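Local coordinates for WlaRA, TDP-fucose-3,4-ketoisomerase (Campylobacter jejuni subsp. jejuni 81116, PDB 5TPV), which is a WxcM-like protein of the cupin clan of beta-barrel proteins and binds thymidine-5'-diphosphate, at residues Gly47-Glu55 / Lys117-Phe126. Residues are numbered along the deposited sequence; the frame is centred on the assembly and turned at random.
With TYD (thymidine-5'-diphosphate), chain E.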
ATOM      1  N   GLY B  47      -9.407  12.839  -8.160  1.00 33.54           N
ATOM      2  CA  GLY B  47      -8.583  13.115  -9.312  1.00 33.84           C
ATOM      3  C   GLY B  47      -8.852  14.504  -9.863  1.00 35.21           C
ATOM      4  O   GLY B  47      -8.704  15.497  -9.157  1.00 33.44           O
ATOM      5  N   ASP B  48      -9.169  14.567 -11.152  1.00 33.64           N
ATOM      6  CA  ASP B  48      -9.188  15.829 -11.897  1.00 36.56           C
ATOM      7  C   ASP B  48      -7.801  16.485 -12.011  1.00 38.77           C
ATOM      8  O   ASP B  48      -7.598  17.701 -11.822  1.00 41.15           O
ATOM      9  CB  ASP B  48     -10.257  16.773 -11.314  1.00 38.88           C
ATOM     10  CG  ASP B  48     -11.672  16.263 -11.535  1.00 42.67           C
ATOM     11  OD1 ASP B  48     -11.994  15.909 -12.689  1.00 58.41           O
ATOM     12  OD2 ASP B  48     -12.469  16.261 -10.559  1.00 54.32           O
ATOM     13  N   HIS B  49      -6.814  15.670 -12.356  1.00 33.02           N
ATOM     14  CA  HIS B  49      -5.502  16.218 -12.646  1.00 31.87           C
ATOM     15  C   HIS B  49      -4.654  15.174 -13.351  1.00 29.36           C
ATOM     16  O   HIS B  49      -4.965  13.998 -13.356  1.00 30.30           O
ATOM     17  CB  HIS B  49      -4.806  16.683 -11.377  1.00 31.87           C
ATOM     18  CG  HIS B  49      -4.696  15.614 -10.330  1.00 37.11           C
ATOM     19  ND1 HIS B  49      -3.684  14.677 -10.322  1.00 41.95           N
ATOM     20  CD2 HIS B  49      -5.496  15.307  -9.275  1.00 36.46           C
ATOM     21  CE1 HIS B  49      -3.851  13.853  -9.294  1.00 36.43           C
ATOM     22  NE2 HIS B  49      -4.940  14.223  -8.634  1.00 36.81           N
ATOM     23  N   ALA B  50      -3.538  15.627 -13.880  1.00 29.17           N
ATOM     24  CA  ALA B  50      -2.513  14.769 -14.431  1.00 29.88           C
ATOM     25  C   ALA B  50      -1.258  15.089 -13.710  1.00 28.81           C
ATOM     26  O   ALA B  50      -1.132  16.129 -13.017  1.00 31.47           O
ATOM     27  CB  ALA B  50      -2.362  15.019 -15.920  1.00 37.18           C
ATOM     28  N   ASN B  51      -0.333  14.148 -13.824  1.00 30.88           N
ATOM     29  CA  ASN B  51       0.937  14.244 -13.107  1.00 29.37           C
ATOM     30  C   ASN B  51       2.084  14.085 -14.103  1.00 34.08           C
ATOM     31  O   ASN B  51       2.102  13.145 -14.960  1.00 35.48           O
ATOM     32  CB  ASN B  51       1.043  13.214 -11.957  1.00 32.61           C
ATOM     33  CG  ASN B  51      -0.041  13.383 -10.886  1.00 36.86           C
ATOM     34  OD1 ASN B  51      -1.236  13.136 -11.126  1.00 40.47           O
ATOM     35  ND2 ASN B  51       0.365  13.787  -9.708  1.00 30.03           N
ATOM     36  N   LEU B  52       3.009  15.049 -14.012  1.00 31.90           N
ATOM     37  CA  LEU B  52       4.141  15.172 -14.952  1.00 36.13           C
ATOM     38  C   LEU B  52       5.164  14.033 -14.864  1.00 37.14           C
ATOM     39  O   LEU B  52       5.633  13.531 -15.887  1.00 43.41           O
ATOM     40  CB  LEU B  52       4.865  16.496 -14.726  1.00 36.92           C
ATOM     41  CG  LEU B  52       4.188  17.778 -15.227  1.00 39.07           C
ATOM     42  CD1 LEU B  52       4.845  18.967 -14.556  1.00 33.76           C
ATOM     43  CD2 LEU B  52       4.311  17.875 -16.754  1.00 39.58           C
ATOM     44  N   ASN B  53       5.449  13.590 -13.647  1.00 41.60           N
ATOM     45  CA  ASN B  53       6.411  12.504 -13.418  1.00 42.91           C
ATOM     46  C   ASN B  53       5.891  11.140 -12.973  1.00 38.80           C
ATOM     47  O   ASN B  53       6.515  10.125 -13.269  1.00 41.97           O
ATOM     48  CB  ASN B  53       7.430  13.017 -12.403  1.00 35.83           C
ATOM     49  CG  ASN B  53       7.949  14.391 -12.791  1.00 37.65           C
ATOM     50  OD1 ASN B  53       8.262  14.601 -13.968  1.00 38.15           O
ATOM     51  ND2 ASN B  53       8.057  15.312 -11.832  1.00 38.53           N
ATOM     52  N   SER B  54       4.833  11.102 -12.173  1.00 37.36           N
ATOM     53  CA  SER B  54       4.471   9.899 -11.437  1.00 32.96           C
ATOM     54  C   SER B  54       3.722   8.967 -12.373  1.00 32.54           C
ATOM     55  O   SER B  54       2.854   9.368 -13.162  1.00 30.99           O
ATOM     56  CB  SER B  54       3.559  10.223 -10.253  1.00 30.16           C
ATOM     57  OG  SER B  54       4.144  11.126  -9.326  1.00 31.71           O
ATOM     58  N   GLU B  55       4.048   7.699 -12.191  1.00 31.59           N
ATOM     59  CA  GLU B  55       3.213   6.598 -12.598  1.00 31.61           C
ATOM     60  C   GLU B  55       2.444   6.034 -11.373  1.00 28.94           C
ATOM     61  O   GLU B  55       2.803   6.270 -10.213  1.00 29.64           O
ATOM     62  CB  GLU B  55       4.137   5.538 -13.198  1.00 37.10           C
ATOM     63  CG  GLU B  55       4.813   5.934 -14.489  1.00 43.18           C
ATOM     64  CD  GLU B  55       5.941   4.977 -14.846  1.00 48.66           C
ATOM     65  OE1 GLU B  55       5.678   3.789 -15.204  1.00 46.41           O
ATOM     66  OE2 GLU B  55       7.097   5.436 -14.752  1.00 42.27           O
ATOM     67  N   LYS B 117       4.361  20.456  -7.422  1.00 34.99           N
ATOM     68  CA  LYS B 117       4.794  21.078  -8.658  1.00 34.07           C
ATOM     69  C   LYS B 117       4.682  20.080  -9.786  1.00 46.80           C
ATOM     70  O   LYS B 117       5.030  20.432 -10.929  1.00 43.63           O
ATOM     71  CB  LYS B 117       6.249  21.543  -8.524  1.00 37.70           C
ATOM     72  CG  LYS B 117       6.600  22.461  -7.353  1.00 43.26           C
ATOM     73  CD  LYS B 117       5.646  23.621  -7.128  1.00 53.75           C
ATOM     74  CE  LYS B 117       5.837  24.320  -5.772  1.00 61.38           C
ATOM     75  NZ  LYS B 117       7.269  24.504  -5.442  1.00 62.61           N
ATOM     76  N   GLU B 118       4.191  18.858  -9.527  1.00 33.46           N
ATOM     77  CA  GLU B 118       4.063  17.936 -10.631  1.00 32.60           C
ATOM     78  C   GLU B 118       2.681  17.802 -11.177  1.00 33.19           C
ATOM     79  O   GLU B 118       2.442  17.059 -12.173  1.00 34.30           O
ATOM     80  CB  GLU B 118       4.713  16.564 -10.405  1.00 36.43           C
ATOM     81  CG  GLU B 118       3.981  15.682  -9.397  1.00 40.77           C
ATOM     82  CD  GLU B 118       3.779  14.239  -9.841  1.00 41.68           C
ATOM     83  OE1 GLU B 118       4.354  13.792 -10.887  1.00 30.71           O
ATOM     84  OE2 GLU B 118       3.040  13.557  -9.077  1.00 39.87           O
ATOM     85  N   TYR B 119       1.790  18.536 -10.546  1.00 30.01           N
ATOM     86  CA  TYR B 119       0.372  18.431 -10.870  1.00 33.53           C
ATOM     87  C   TYR B 119      -0.028  19.402 -11.968  1.00 37.99           C
ATOM     88  O   TYR B 119       0.317  20.599 -11.950  1.00 39.52           O
ATOM     89  CB  TYR B 119      -0.473  18.841  -9.648  1.00 37.42           C
ATOM     90  CG  TYR B 119      -0.681  17.799  -8.584  1.00 35.57           C
ATOM     91  CD1 TYR B 119       0.349  17.416  -7.721  1.00 38.81           C
ATOM     92  CD2 TYR B 119      -1.900  17.192  -8.435  1.00 33.58           C
ATOM     93  CE1 TYR B 119       0.137  16.480  -6.730  1.00 36.16           C
ATOM     94  CE2 TYR B 119      -2.138  16.261  -7.439  1.00 34.55           C
ATOM     95  CZ  TYR B 119      -1.118  15.908  -6.578  1.00 38.78           C
ATOM     96  OH  TYR B 119      -1.400  15.012  -5.576  1.00 39.91           O
ATOM     97  N   ILE B 120      -0.835  18.891 -12.876  1.00 36.73           N
ATOM     98  CA  ILE B 120      -1.545  19.732 -13.800  1.00 37.71           C
ATOM     99  C   ILE B 120      -3.032  19.594 -13.535  1.00 39.17           C
ATOM    100  O   ILE B 120      -3.608  18.537 -13.775  1.00 32.37           O
ATOM    101  CB  ILE B 120      -1.216  19.317 -15.229  1.00 39.41           C
ATOM    102  CG1 ILE B 120       0.292  19.342 -15.393  1.00 39.16           C
ATOM    103  CG2 ILE B 120      -1.908  20.256 -16.213  1.00 46.59           C
ATOM    104  CD1 ILE B 120       0.703  18.545 -16.592  1.00 55.80           C
ATOM    105  N   TYR B 121      -3.612  20.681 -13.025  1.00 37.19           N
ATOM    106  CA  TYR B 121      -5.024  20.753 -12.686  1.00 39.48           C
ATOM    107  C   TYR B 121      -5.886  21.379 -13.778  1.00 41.76           C
ATOM    108  O   TYR B 121      -7.119  21.345 -13.705  1.00 40.75           O
ATOM    109  CB  TYR B 121      -5.185  21.613 -11.436  1.00 42.32           C
ATOM    110  CG  TYR B 121      -4.705  20.952 -10.161  1.00 45.23           C
ATOM    111  CD1 TYR B 121      -5.433  19.917  -9.593  1.00 45.35           C
ATOM    112  CD2 TYR B 121      -3.576  21.406  -9.471  1.00 47.03           C
ATOM    113  CE1 TYR B 121      -5.050  19.335  -8.377  1.00 50.03           C
ATOM    114  CE2 TYR B 121      -3.178  20.826  -8.254  1.00 45.69           C
ATOM    115  CZ  TYR B 121      -3.909  19.786  -7.705  1.00 48.68           C
ATOM    116  OH  TYR B 121      -3.528  19.159  -6.503  1.00 56.22           O
ATOM    117  N   ASP B 122      -5.255  21.939 -14.796  1.00 38.92           N
ATOM    118  CA  ASP B 122      -6.029  22.526 -15.873  1.00 45.73           C
ATOM    119  C   ASP B 122      -5.970  21.710 -17.150  1.00 40.88           C
ATOM    120  O   ASP B 122      -4.941  21.678 -17.833  1.00 42.66           O
ATOM    121  CB  ASP B 122      -5.529  23.942 -16.169  1.00 52.75           C
ATOM    122  CG  ASP B 122      -6.509  24.755 -17.037  1.00 60.69           C
ATOM    123  OD1 ASP B 122      -6.739  25.924 -16.656  1.00 61.74           O
ATOM    124  OD2 ASP B 122      -7.018  24.259 -18.082  1.00 53.09           O
ATOM    125  N   TYR B 123      -7.102  21.113 -17.496  1.00 45.66           N
ATOM    126  CA  TYR B 123      -7.176  20.190 -18.620  1.00 51.78           C
ATOM    127  C   TYR B 123      -6.680  20.785 -19.934  1.00 42.47           C
ATOM    128  O   TYR B 123      -5.953  20.152 -20.684  1.00 51.00           O
ATOM    129  CB  TYR B 123      -8.599  19.661 -18.758  1.00 48.76           C
ATOM    130  CG  TYR B 123      -8.720  18.660 -19.857  1.00 51.82           C
ATOM    131  CD1 TYR B 123      -8.221  17.378 -19.684  1.00 51.59           C
ATOM    132  CD2 TYR B 123      -9.338  18.986 -21.073  1.00 51.30           C
ATOM    133  CE1 TYR B 123      -8.312  16.449 -20.691  1.00 45.08           C
ATOM    134  CE2 TYR B 123      -9.420  18.068 -22.107  1.00 44.48           C
ATOM    135  CZ  TYR B 123      -8.922  16.789 -21.906  1.00 52.76           C
ATOM    136  OH  TYR B 123      -9.032  15.832 -22.898  1.00 43.49           O
ATOM    137  N   LYS B 124      -7.075  22.015 -20.192  1.00 52.23           N
ATOM    138  CA  LYS B 124      -6.681  22.742 -21.396  1.00 56.86           C
ATOM    139  C   LYS B 124      -5.157  22.730 -21.539  1.00 48.01           C
ATOM    140  O   LYS B 124      -4.627  22.290 -22.560  1.00 42.97           O
ATOM    141  CB  LYS B 124      -7.196  24.208 -21.385  1.00 74.73           C
ATOM    142  CG  LYS B 124      -8.594  24.506 -20.809  1.00 90.48           C
ATOM    143  CD  LYS B 124      -9.736  24.320 -21.805  1.00101.65           C
ATOM    144  CE  LYS B 124      -9.838  25.481 -22.790  1.00105.66           C
ATOM    145  NZ  LYS B 124     -10.192  25.028 -24.166  1.00102.36           N
ATOM    146  N   TYR B 125      -4.453  23.187 -20.505  1.00 42.13           N
ATOM    147  CA  TYR B 125      -2.988  23.126 -20.498  1.00 45.53           C
ATOM    148  C   TYR B 125      -2.397  21.705 -20.413  1.00 49.40           C
ATOM    149  O   TYR B 125      -1.315  21.454 -20.959  1.00 48.19           O
ATOM    150  CB  TYR B 125      -2.425  24.033 -19.390  1.00 49.71           C
ATOM    151  CG  TYR B 125      -2.925  25.437 -19.638  1.00 54.16           C
ATOM    152  CD1 TYR B 125      -2.582  26.091 -20.831  1.00 53.07           C
ATOM    153  CD2 TYR B 125      -3.822  26.055 -18.757  1.00 58.54           C
ATOM    154  CE1 TYR B 125      -3.077  27.341 -21.116  1.00 65.44           C
ATOM    155  CE2 TYR B 125      -4.324  27.313 -19.032  1.00 68.53           C
ATOM    156  CZ  TYR B 125      -3.937  27.936 -20.214  1.00 70.23           C
ATOM    157  OH  TYR B 125      -4.403  29.169 -20.530  1.00 63.76           O
ATOM    158  N   PHE B 126      -3.110  20.779 -19.774  1.00 40.65           N
ATOM    159  CA  PHE B 126      -2.737  19.352 -19.896  1.00 42.72           C
ATOM    160  C   PHE B 126      -2.626  18.943 -21.368  1.00 40.31           C
ATOM    161  O   PHE B 126      -1.607  18.358 -21.778  1.00 39.01           O
ATOM    162  CB  PHE B 126      -3.674  18.389 -19.120  1.00 36.21           C
ATOM    163  CG  PHE B 126      -3.477  16.932 -19.493  1.00 38.97           C
ATOM    164  CD1 PHE B 126      -2.309  16.277 -19.154  1.00 38.16           C
ATOM    165  CD2 PHE B 126      -4.399  16.269 -20.291  1.00 34.87           C
ATOM    166  CE1 PHE B 126      -2.087  14.960 -19.522  1.00 35.25           C
ATOM    167  CE2 PHE B 126      -4.193  14.958 -20.659  1.00 33.61           C
ATOM    168  CZ  PHE B 126      -3.049  14.293 -20.241  1.00 33.12           C
TER
HETATM  169  PA  TYD E 201      -4.966  15.287  -4.934  1.00 35.99           P
HETATM  170  O1A TYD E 201      -4.880  16.742  -5.328  1.00 38.67           O
HETATM  171  O2A TYD E 201      -4.129  14.260  -5.658  1.00 39.31           O
HETATM  172  O3A TYD E 201      -6.508  14.832  -5.019  1.00 32.16           O
HETATM  173  PB  TYD E 201      -6.894  13.323  -5.429  1.00 35.58           P
HETATM  174  O1B TYD E 201      -8.395  13.362  -5.585  1.00 35.74           O
HETATM  175  O2B TYD E 201      -6.139  13.091  -6.716  1.00 33.09           O
HETATM  176  O3B TYD E 201      -6.410  12.494  -4.264  1.00 37.25           O
HETATM  177  O5' TYD E 201      -4.652  15.172  -3.359  1.00 36.29           O
HETATM  178  C5' TYD E 201      -5.605  15.618  -2.396  1.00 37.52           C
HETATM  179  C4' TYD E 201      -4.956  16.645  -1.476  1.00 34.81           C
HETATM  180  O4' TYD E 201      -4.160  15.978  -0.494  1.00 34.20           O
HETATM  181  C3' TYD E 201      -4.046  17.582  -2.253  1.00 34.64           C
HETATM  182  O3' TYD E 201      -4.496  18.933  -2.110  1.00 37.53           O
HETATM  183  C2' TYD E 201      -2.660  17.430  -1.655  1.00 31.65           C
HETATM  184  C1' TYD E 201      -2.794  16.401  -0.541  1.00 31.71           C
HETATM  185  N1  TYD E 201      -1.931  15.253  -0.822  1.00 30.56           N
HETATM  186  C2  TYD E 201      -0.720  15.101  -0.110  1.00 34.93           C
HETATM  187  O2  TYD E 201      -0.404  15.950   0.751  1.00 34.14           O
HETATM  188  N3  TYD E 201       0.098  14.063  -0.340  1.00 32.84           N
HETATM  189  C4  TYD E 201      -0.212  13.139  -1.254  1.00 32.93           C
HETATM  190  O4  TYD E 201       0.553  12.174  -1.464  1.00 32.21           O
HETATM  191  C5  TYD E 201      -1.478  13.276  -2.014  1.00 32.70           C
HETATM  192  C5M TYD E 201      -1.863  12.255  -3.053  1.00 33.79           C
HETATM  193  C6  TYD E 201      -2.299  14.362  -1.751  1.00 31.58           C
HETATM  194  O   HOH W   1      -8.749  20.079 -11.871  1.00 43.75           O
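With chi1 at 71°, CG of Glu118 sits between its backbone N and carbonyl carbon, and a bend at chi2 carries the carboxylate to the backbone of residues 53-54, just past Asn51. Each oxygen there takes two donors. Asn53 N meets OE1 nearly along its C-O axis, while Ser54 N comes to the syn lone pair of the same atom. On OE2, Ser54 OG donates over 2.7 Å and Asn51 ND2 over 2.8 Å, from opposite faces of the carboxylate; Ser54 OG is also hydrogen-bonded to Thr112 OG1. Four donors thus fix the rotation of this buried acid and probably favour its charged form. Its backbone O accepts from Leu52 N.

Next along the chain, strand 119-120 is the outermost strand, within this chain, of one of the two cupin sheets, antiparallel to strand 46-51: Ala50 and Ile120 make the hydrogen-bonded pair, with Ile120 N to Ala50 O at 2.8 Å. The two sheet faces differ sharply. On the face of Ala50 and Ile120, Ala50 CB lies 3.5 Å from Phe126 CD1 of the following helix; Leu52, from the loop beyond the strand, packs its CD2 against Ile120 CD1, and Met92 touches Leu52, Ile120 and Phe126. On the other, Asn51 ND2 sits over the centre of the Tyr119 ring, and Tyr119 CE2 in turn lies over the imidazole of His49, the ring planes inclined at 49°. This face belongs to the nucleotide pocket: His49 NE2 donates to O2B of thymidine-5'-diphosphate at a short 2.5 Å, and Tyr119 OH to its O2A at 2.8 Å. Tyr121 CD1 rests against His49 CB, Tyr121 OH lies 3.0 Å from O1A of the ligand, and a water joins Asp48 O to Tyr121 O.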